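Local coordinates for protein 2-oxoglutarate dehydrogenase E3 component (Thermus thermophilus, PDB 2YQU) that probably oxidises the dihydrolipoyl groups carried by 2-oxoacid dehydrogenase complexes, passing the electrons through a bound FAD to NAD+, at residues A130-I135 and H296-G301; F368-S373 and G384-L389. All coordinates share one frame; numbering follows the deposited sequence.

Contact 1. Residues A130-I135 and H296-G301; sequences ARYILI and HIYAIG
Leu134 reaches across to the neighbouring strand with its CD1 methyl, which lies 3.7 Å from CB of Tyr298 and 3.8 Å from CG2 of Ile300. Its CG stands anti to the backbone N (chi1 174°), which carries the branched end nearer to the 296-301 chain. Ile300 crosses Leu134 at about a right angle, setting both of its branches against the leucine methyls. An alanine in place of Ile300 would probably open a gap beside CD1 and CD2 of Leu134 and let that side chain turn more freely. Tyr132, at the corner before the strand, runs side by side with Tyr298, CD2 of Tyr132 4.0 Å from CE1 of Tyr298, whose hydroxyl is hydrogen-bonded to ND1 of His323. Ile135, Ile297 and Ala299 lie on the face opposite Leu134 and Tyr298; the methyls Ile135 CD1 and Ile297 CG2 meet at 3.7 Å, and beta-branched residues suit such an extended backbone.

The strands run parallel, joined by four backbone hydrogen bonds: Ile133 N to His296 O, Tyr298 N to Ile133 O, Ile135 N to Tyr298 O at 2.8 Å, and Ile300 N to Ile135 O. His296 precedes the strand, its CB 3.4 Å from Arg131 O and its NE2 hydrogen-bonded to O of Glu116.

Strand 297-299 forms one edge, within this chain, of the Rossmann-type parallel sheet of the FAD domain, and 133-135 separates it from strand 2-7. Helix 310-326 packs on Tyr132, Tyr298 and Ile300, strand 111-113 on Ile133 and Ile135, and the chain beyond leads to Gly301, which touches the FAD.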
ATOM      1  N   ALA A 130     -15.846  30.070 -26.528  1.00 24.03           N
ATOM      2  CA  ALA A 130     -14.543  29.445 -26.367  1.00 23.47           C
ATOM      3  C   ALA A 130     -14.077  28.798 -27.660  1.00 23.17           C
ATOM      4  O   ALA A 130     -14.886  28.444 -28.528  1.00 23.02           O
ATOM      5  CB  ALA A 130     -14.576  28.415 -25.244  1.00 23.71           C
ATOM      6  N   ARG A 131     -12.758  28.651 -27.777  1.00 22.34           N
ATOM      7  CA  ARG A 131     -12.152  27.973 -28.914  1.00 22.18           C
ATOM      8  C   ARG A 131     -12.425  26.477 -28.822  1.00 20.67           C
ATOM      9  O   ARG A 131     -12.787  25.845 -29.811  1.00 20.56           O
ATOM     10  CB  ARG A 131     -10.645  28.242 -28.946  1.00 22.65           C
ATOM     11  CG  ARG A 131      -9.907  27.592 -30.107  1.00 25.87           C
ATOM     12  CD  ARG A 131      -8.444  27.992 -30.207  1.00 29.81           C
ATOM     13  NE  ARG A 131      -7.827  27.499 -31.440  1.00 33.01           N
ATOM     14  CZ  ARG A 131      -6.516  27.486 -31.680  1.00 35.29           C
ATOM     15  NH1 ARG A 131      -5.651  27.934 -30.772  1.00 36.52           N
ATOM     16  NH2 ARG A 131      -6.064  27.015 -32.840  1.00 36.36           N
ATOM     17  N   TYR A 132     -12.241  25.932 -27.616  1.00 19.29           N
ATOM     18  CA  TYR A 132     -12.484  24.529 -27.310  1.00 17.88           C
ATOM     19  C   TYR A 132     -13.507  24.418 -26.178  1.00 16.84           C
ATOM     20  O   TYR A 132     -13.505  25.227 -25.263  1.00 16.33           O
ATOM     21  CB  TYR A 132     -11.198  23.861 -26.841  1.00 18.00           C
ATOM     22  CG  TYR A 132     -10.097  23.843 -27.862  1.00 18.63           C
ATOM     23  CD1 TYR A 132      -9.043  24.748 -27.796  1.00 19.99           C
ATOM     24  CD2 TYR A 132     -10.097  22.901 -28.883  1.00 20.13           C
ATOM     25  CE1 TYR A 132      -8.020  24.721 -28.741  1.00 21.64           C
ATOM     26  CE2 TYR A 132      -9.084  22.867 -29.833  1.00 21.81           C
ATOM     27  CZ  TYR A 132      -8.052  23.778 -29.752  1.00 21.49           C
ATOM     28  OH  TYR A 132      -7.046  23.744 -30.690  1.00 25.25           O
ATOM     29  N   ILE A 133     -14.378  23.418 -26.252  1.00 16.00           N
ATOM     30  CA  ILE A 133     -15.335  23.133 -25.184  1.00 15.71           C
ATOM     31  C   ILE A 133     -15.150  21.684 -24.761  1.00 15.36           C
ATOM     32  O   ILE A 133     -15.005  20.816 -25.613  1.00 15.45           O
ATOM     33  CB  ILE A 133     -16.762  23.368 -25.664  1.00 16.23           C
ATOM     34  CG1 ILE A 133     -16.908  24.823 -26.119  1.00 16.65           C
ATOM     35  CG2 ILE A 133     -17.770  23.028 -24.560  1.00 16.80           C
ATOM     36  CD1 ILE A 133     -18.244  25.144 -26.726  1.00 17.83           C
ATOM     37  N   LEU A 134     -15.155  21.452 -23.455  1.00 14.72           N
ATOM     38  CA  LEU A 134     -14.931  20.138 -22.880  1.00 14.14           C
ATOM     39  C   LEU A 134     -16.143  19.790 -22.043  1.00 13.81           C
ATOM     40  O   LEU A 134     -16.386  20.429 -21.024  1.00 14.43           O
ATOM     41  CB  LEU A 134     -13.685  20.158 -22.000  1.00 14.19           C
ATOM     42  CG  LEU A 134     -13.379  18.885 -21.213  1.00 14.91           C
ATOM     43  CD1 LEU A 134     -13.174  17.705 -22.137  1.00 15.79           C
ATOM     44  CD2 LEU A 134     -12.163  19.112 -20.334  1.00 14.95           C
ATOM     45  N   ILE A 135     -16.901  18.805 -22.502  1.00 13.61           N
ATOM     46  CA  ILE A 135     -18.085  18.309 -21.795  1.00 13.64           C
ATOM     47  C   ILE A 135     -17.651  17.261 -20.781  1.00 13.78           C
ATOM     48  O   ILE A 135     -17.137  16.210 -21.161  1.00 13.10           O
ATOM     49  CB  ILE A 135     -19.108  17.701 -22.772  1.00 13.80           C
ATOM     50  CG1 ILE A 135     -19.529  18.738 -23.828  1.00 14.75           C
ATOM     51  CG2 ILE A 135     -20.344  17.221 -22.011  1.00 13.12           C
ATOM     52  CD1 ILE A 135     -20.198  18.150 -25.025  1.00 15.61           C
ATOM     53  N   HIS A 296     -13.596  20.521 -32.184  1.00 20.74           N
ATOM     54  CA  HIS A 296     -13.154  21.374 -31.076  1.00 19.70           C
ATOM     55  C   HIS A 296     -13.939  21.141 -29.777  1.00 18.34           C
ATOM     56  O   HIS A 296     -13.725  21.844 -28.789  1.00 17.55           O
ATOM     57  CB  HIS A 296     -13.240  22.858 -31.466  1.00 20.07           C
ATOM     58  CG  HIS A 296     -14.638  23.354 -31.654  1.00 21.47           C
ATOM     59  ND1 HIS A 296     -15.299  23.270 -32.860  1.00 23.99           N
ATOM     60  CD2 HIS A 296     -15.511  23.921 -30.786  1.00 22.94           C
ATOM     61  CE1 HIS A 296     -16.515  23.774 -32.729  1.00 23.59           C
ATOM     62  NE2 HIS A 296     -16.670  24.172 -31.479  1.00 22.77           N
ATOM     63  N   ILE A 297     -14.874  20.196 -29.799  1.00 16.58           N
ATOM     64  CA  ILE A 297     -15.630  19.829 -28.608  1.00 15.70           C
ATOM     65  C   ILE A 297     -15.210  18.430 -28.208  1.00 14.68           C
ATOM     66  O   ILE A 297     -15.311  17.503 -29.006  1.00 15.08           O
ATOM     67  CB  ILE A 297     -17.133  19.866 -28.852  1.00 15.63           C
ATOM     68  CG1 ILE A 297     -17.544  21.240 -29.373  1.00 16.07           C
ATOM     69  CG2 ILE A 297     -17.874  19.585 -27.551  1.00 15.39           C
ATOM     70  CD1 ILE A 297     -19.011  21.363 -29.634  1.00 17.03           C
ATOM     71  N   TYR A 298     -14.730  18.308 -26.981  1.00 14.11           N
ATOM     72  CA  TYR A 298     -14.265  17.052 -26.427  1.00 13.83           C
ATOM     73  C   TYR A 298     -15.234  16.606 -25.337  1.00 13.67           C
ATOM     74  O   TYR A 298     -15.980  17.411 -24.797  1.00 13.37           O
ATOM     75  CB  TYR A 298     -12.887  17.228 -25.811  1.00 13.71           C
ATOM     76  CG  TYR A 298     -11.751  17.517 -26.781  1.00 13.92           C
ATOM     77  CD1 TYR A 298     -11.707  18.704 -27.506  1.00 13.80           C
ATOM     78  CD2 TYR A 298     -10.699  16.628 -26.921  1.00 14.13           C
ATOM     79  CE1 TYR A 298     -10.650  18.980 -28.374  1.00 14.82           C
ATOM     80  CE2 TYR A 298      -9.639  16.893 -27.783  1.00 15.26           C
ATOM     81  CZ  TYR A 298      -9.622  18.065 -28.506  1.00 14.85           C
ATOM     82  OH  TYR A 298      -8.562  18.318 -29.359  1.00 16.25           O
ATOM     83  N   ALA A 299     -15.203  15.325 -24.996  1.00 13.37           N
ATOM     84  CA  ALA A 299     -16.002  14.806 -23.880  1.00 13.28           C
ATOM     85  C   ALA A 299     -15.225  13.738 -23.132  1.00 13.26           C
ATOM     86  O   ALA A 299     -14.487  12.971 -23.743  1.00 13.74           O
ATOM     87  CB  ALA A 299     -17.313  14.246 -24.383  1.00 13.56           C
ATOM     88  N   ILE A 300     -15.408  13.702 -21.815  1.00 12.85           N
ATOM     89  CA  ILE A 300     -14.607  12.859 -20.916  1.00 13.17           C
ATOM     90  C   ILE A 300     -15.411  12.366 -19.719  1.00 13.50           C
ATOM     91  O   ILE A 300     -16.467  12.892 -19.400  1.00 14.41           O
ATOM     92  CB  ILE A 300     -13.392  13.645 -20.363  1.00 13.01           C
ATOM     93  CG1 ILE A 300     -13.866  14.865 -19.548  1.00 12.25           C
ATOM     94  CG2 ILE A 300     -12.433  14.050 -21.492  1.00 12.46           C
ATOM     95  CD1 ILE A 300     -12.800  15.541 -18.684  1.00 12.21           C
ATOM     96  N   GLY A 301     -14.858  11.381 -19.027  1.00 13.42           N
ATOM     97  CA  GLY A 301     -15.414  10.912 -17.781  1.00 13.59           C
ATOM     98  C   GLY A 301     -16.647  10.053 -17.940  1.00 13.31           C
ATOM     99  O   GLY A 301     -16.823   9.364 -18.941  1.00 13.19           O
TER

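Contact 2. Residues F368-S373 and G384-L389; sequences FPYSAS and GFIKVL
Gly384 brings its backbone against the ring of Tyr370, whose CD2 lies 3.5 Å from Gly384 C. A CB here would sit tight against CD2 of Tyr370 and, at these backbone angles, be jammed against the preceding carbonyl oxygen, so glycine suits the place. The Gly384 oxygen accepts two hydrogen bonds, one from Tyr370 N, which stands above the carbonyl plane at 3.0 Å, and one from a water 2.7 Å away that also accepts from Ser371 N.

Phe385 follows, paired with Pro369 at a non-hydrogen-bonded position, where a proline lacking an N-H costs no bond. Its CB rests 3.6 Å from Phe368 O, and the ring, with CG between the backbone N and the carbonyl carbon (chi1 65°), leads away to a cation-pi contact with Lys367.

Ile386 and Phe368 then exchange two nearly straight hydrogen bonds, N to O each way at 3.0 Å, as an antiparallel hydrogen-bonded pair. CG1 of Ile386 comes loosely toward CE2 of Tyr370, whose hydroxyl is hydrogen-bonded to Ala405 O.

Strand 363-369 is one edge, within this chain, of the dimerisation domain's antiparallel sheet, and 385-391 lies between it and strand 397-404. Helices 407-419 and 438-449 both pack on Tyr370 and Ile386.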
ATOM      1  N   PHE A 368      -0.653 -15.966  -5.637  1.00 15.64           N
ATOM      2  CA  PHE A 368      -0.069 -16.085  -4.309  1.00 15.07           C
ATOM      3  C   PHE A 368      -1.104 -15.678  -3.258  1.00 14.72           C
ATOM      4  O   PHE A 368      -1.711 -14.602  -3.354  1.00 14.56           O
ATOM      5  CB  PHE A 368       1.184 -15.224  -4.196  1.00 14.94           C
ATOM      6  CG  PHE A 368       2.044 -15.582  -3.034  1.00 15.63           C
ATOM      7  CD1 PHE A 368       2.910 -16.664  -3.114  1.00 16.22           C
ATOM      8  CD2 PHE A 368       1.982 -14.860  -1.849  1.00 15.60           C
ATOM      9  CE1 PHE A 368       3.700 -17.003  -2.042  1.00 15.58           C
ATOM     10  CE2 PHE A 368       2.790 -15.188  -0.779  1.00 16.13           C
ATOM     11  CZ  PHE A 368       3.644 -16.267  -0.871  1.00 16.11           C
ATOM     12  N   PRO A 369      -1.331 -16.539  -2.272  1.00 14.49           N
ATOM     13  CA  PRO A 369      -2.364 -16.293  -1.262  1.00 14.56           C
ATOM     14  C   PRO A 369      -1.842 -15.486  -0.088  1.00 14.82           C
ATOM     15  O   PRO A 369      -0.665 -15.610   0.270  1.00 14.19           O
ATOM     16  CB  PRO A 369      -2.710 -17.701  -0.793  1.00 14.83           C
ATOM     17  CG  PRO A 369      -1.403 -18.427  -0.877  1.00 14.37           C
ATOM     18  CD  PRO A 369      -0.629 -17.815  -2.023  1.00 14.75           C
ATOM     19  N   TYR A 370      -2.721 -14.683   0.511  1.00 14.91           N
ATOM     20  CA  TYR A 370      -2.410 -13.946   1.736  1.00 15.59           C
ATOM     21  C   TYR A 370      -2.002 -14.877   2.880  1.00 16.12           C
ATOM     22  O   TYR A 370      -1.292 -14.460   3.790  1.00 16.81           O
ATOM     23  CB  TYR A 370      -3.608 -13.106   2.189  1.00 15.49           C
ATOM     24  CG  TYR A 370      -3.672 -11.704   1.615  1.00 14.74           C
ATOM     25  CD1 TYR A 370      -3.599 -10.593   2.444  1.00 13.98           C
ATOM     26  CD2 TYR A 370      -3.829 -11.488   0.247  1.00 15.09           C
ATOM     27  CE1 TYR A 370      -3.679  -9.304   1.936  1.00 12.76           C
ATOM     28  CE2 TYR A 370      -3.903 -10.207  -0.269  1.00 14.43           C
ATOM     29  CZ  TYR A 370      -3.820  -9.118   0.574  1.00 14.13           C
ATOM     30  OH  TYR A 370      -3.910  -7.851   0.059  1.00 13.21           O
ATOM     31  N   SER A 371      -2.445 -16.130   2.827  1.00 16.86           N
ATOM     32  CA  SER A 371      -2.140 -17.112   3.870  1.00 17.20           C
ATOM     33  C   SER A 371      -0.663 -17.457   3.932  1.00 17.37           C
ATOM     34  O   SER A 371      -0.177 -17.897   4.969  1.00 17.54           O
ATOM     35  CB  SER A 371      -2.951 -18.392   3.654  1.00 17.28           C
ATOM     36  OG  SER A 371      -2.668 -18.970   2.399  1.00 18.11           O
ATOM     37  N   ALA A 372       0.044 -17.261   2.824  1.00 16.98           N
ATOM     38  CA  ALA A 372       1.487 -17.503   2.765  1.00 17.14           C
ATOM     39  C   ALA A 372       2.332 -16.237   3.008  1.00 16.89           C
ATOM     40  O   ALA A 372       3.557 -16.286   2.897  1.00 17.90           O
ATOM     41  CB  ALA A 372       1.837 -18.129   1.426  1.00 17.28           C
ATOM     42  N   SER A 373       1.679 -15.111   3.318  1.00 16.40           N
ATOM     43  CA  SER A 373       2.357 -13.830   3.537  1.00 15.96           C
ATOM     44  C   SER A 373       2.713 -13.613   5.009  1.00 16.22           C
ATOM     45  O   SER A 373       1.829 -13.638   5.868  1.00 15.89           O
ATOM     46  CB  SER A 373       1.469 -12.672   3.073  1.00 15.92           C
ATOM     47  OG  SER A 373       1.941 -11.447   3.591  1.00 15.14           O
ATOM     48  N   GLY A 384      -7.500 -14.167   1.142  1.00 18.11           N
ATOM     49  CA  GLY A 384      -7.249 -13.346  -0.021  1.00 17.01           C
ATOM     50  C   GLY A 384      -6.156 -13.897  -0.900  1.00 16.29           C
ATOM     51  O   GLY A 384      -5.483 -14.866  -0.553  1.00 14.86           O
ATOM     52  N   PHE A 385      -5.990 -13.272  -2.059  1.00 15.52           N
ATOM     53  CA  PHE A 385      -4.921 -13.626  -2.982  1.00 15.36           C
ATOM     54  C   PHE A 385      -4.674 -12.487  -3.956  1.00 14.62           C
ATOM     55  O   PHE A 385      -5.485 -11.576  -4.084  1.00 14.65           O
ATOM     56  CB  PHE A 385      -5.288 -14.891  -3.773  1.00 15.18           C
ATOM     57  CG  PHE A 385      -6.477 -14.710  -4.692  1.00 15.46           C
ATOM     58  CD1 PHE A 385      -6.304 -14.241  -5.995  1.00 16.57           C
ATOM     59  CD2 PHE A 385      -7.759 -15.022  -4.258  1.00 15.85           C
ATOM     60  CE1 PHE A 385      -7.399 -14.072  -6.843  1.00 17.10           C
ATOM     61  CE2 PHE A 385      -8.860 -14.859  -5.103  1.00 15.89           C
ATOM     62  CZ  PHE A 385      -8.677 -14.386  -6.395  1.00 16.22           C
ATOM     63  N   ILE A 386      -3.531 -12.539  -4.624  1.00 14.47           N
ATOM     64  CA  ILE A 386      -3.300 -11.727  -5.817  1.00 14.33           C
ATOM     65  C   ILE A 386      -2.918 -12.658  -6.962  1.00 14.22           C
ATOM     66  O   ILE A 386      -2.188 -13.627  -6.772  1.00 14.10           O
ATOM     67  CB  ILE A 386      -2.206 -10.651  -5.584  1.00 13.80           C
ATOM     68  CG1 ILE A 386      -2.679  -9.628  -4.547  1.00 13.51           C
ATOM     69  CG2 ILE A 386      -1.862  -9.935  -6.905  1.00 14.18           C
ATOM     70  CD1 ILE A 386      -1.608  -8.654  -4.101  1.00 14.06           C
ATOM     71  N   LYS A 387      -3.430 -12.339  -8.142  1.00 14.43           N
ATOM     72  CA  LYS A 387      -3.272 -13.125  -9.341  1.00 15.02           C
ATOM     73  C   LYS A 387      -2.698 -12.219 -10.429  1.00 15.05           C
ATOM     74  O   LYS A 387      -3.216 -11.127 -10.672  1.00 15.93           O
ATOM     75  CB  LYS A 387      -4.644 -13.681  -9.731  1.00 15.31           C
ATOM     76  CG  LYS A 387      -4.780 -14.203 -11.126  1.00 16.75           C
ATOM     77  CD  LYS A 387      -6.014 -15.087 -11.272  1.00 15.70           C
ATOM     78  CE  LYS A 387      -7.272 -14.286 -11.611  1.00 15.90           C
ATOM     79  NZ  LYS A 387      -8.458 -15.176 -11.874  1.00 15.97           N
ATOM     80  N   VAL A 388      -1.615 -12.662 -11.056  1.00 14.90           N
ATOM     81  CA  VAL A 388      -1.022 -11.988 -12.202  1.00 14.90           C
ATOM     82  C   VAL A 388      -1.277 -12.815 -13.465  1.00 15.08           C
ATOM     83  O   VAL A 388      -1.031 -14.016 -13.494  1.00 14.79           O
ATOM     84  CB  VAL A 388       0.491 -11.767 -12.001  1.00 15.06           C
ATOM     85  CG1 VAL A 388       1.158 -11.239 -13.290  1.00 14.51           C
ATOM     86  CG2 VAL A 388       0.745 -10.824 -10.829  1.00 14.84           C
ATOM     87  N   LEU A 389      -1.781 -12.157 -14.501  1.00 15.08           N
ATOM     88  CA  LEU A 389      -1.989 -12.784 -15.800  1.00 14.94           C
ATOM     89  C   LEU A 389      -0.905 -12.271 -16.737  1.00 15.22           C
ATOM     90  O   LEU A 389      -0.763 -11.076 -16.894  1.00 14.87           O
ATOM     91  CB  LEU A 389      -3.370 -12.423 -16.336  1.00 14.98           C
ATOM     92  CG  LEU A 389      -4.519 -12.678 -15.355  1.00 15.25           C
ATOM     93  CD1 LEU A 389      -5.851 -12.330 -15.966  1.00 15.58           C
ATOM     94  CD2 LEU A 389      -4.502 -14.127 -14.892  1.00 14.84           C
TER
HETATM   95  O   HOH W   1      -5.177 -16.674   1.489  1.00 15.81           O

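Overall arrangement
From the N terminus, the chain lays strands 2-7, 27-31 and 105-108 into the FAD-domain sheet and then adds 133-135, travelling 160 residues, through the second parallel sheet, before strand 297-299 returns to close contact 1. That long excursion makes the contact a tie between distant parts of the sequence within the FAD-binding domain. Only after it does contact 2 begin, closing a short loop of ten residues that contains helix 374-379 and joining adjacent strands of the dimerisation-domain sheet. The two loops are therefore in series, neither nested nor crossed. The centres of contact 1 and contact 2 are about 43 Å apart, on opposite sides of the chain's centre.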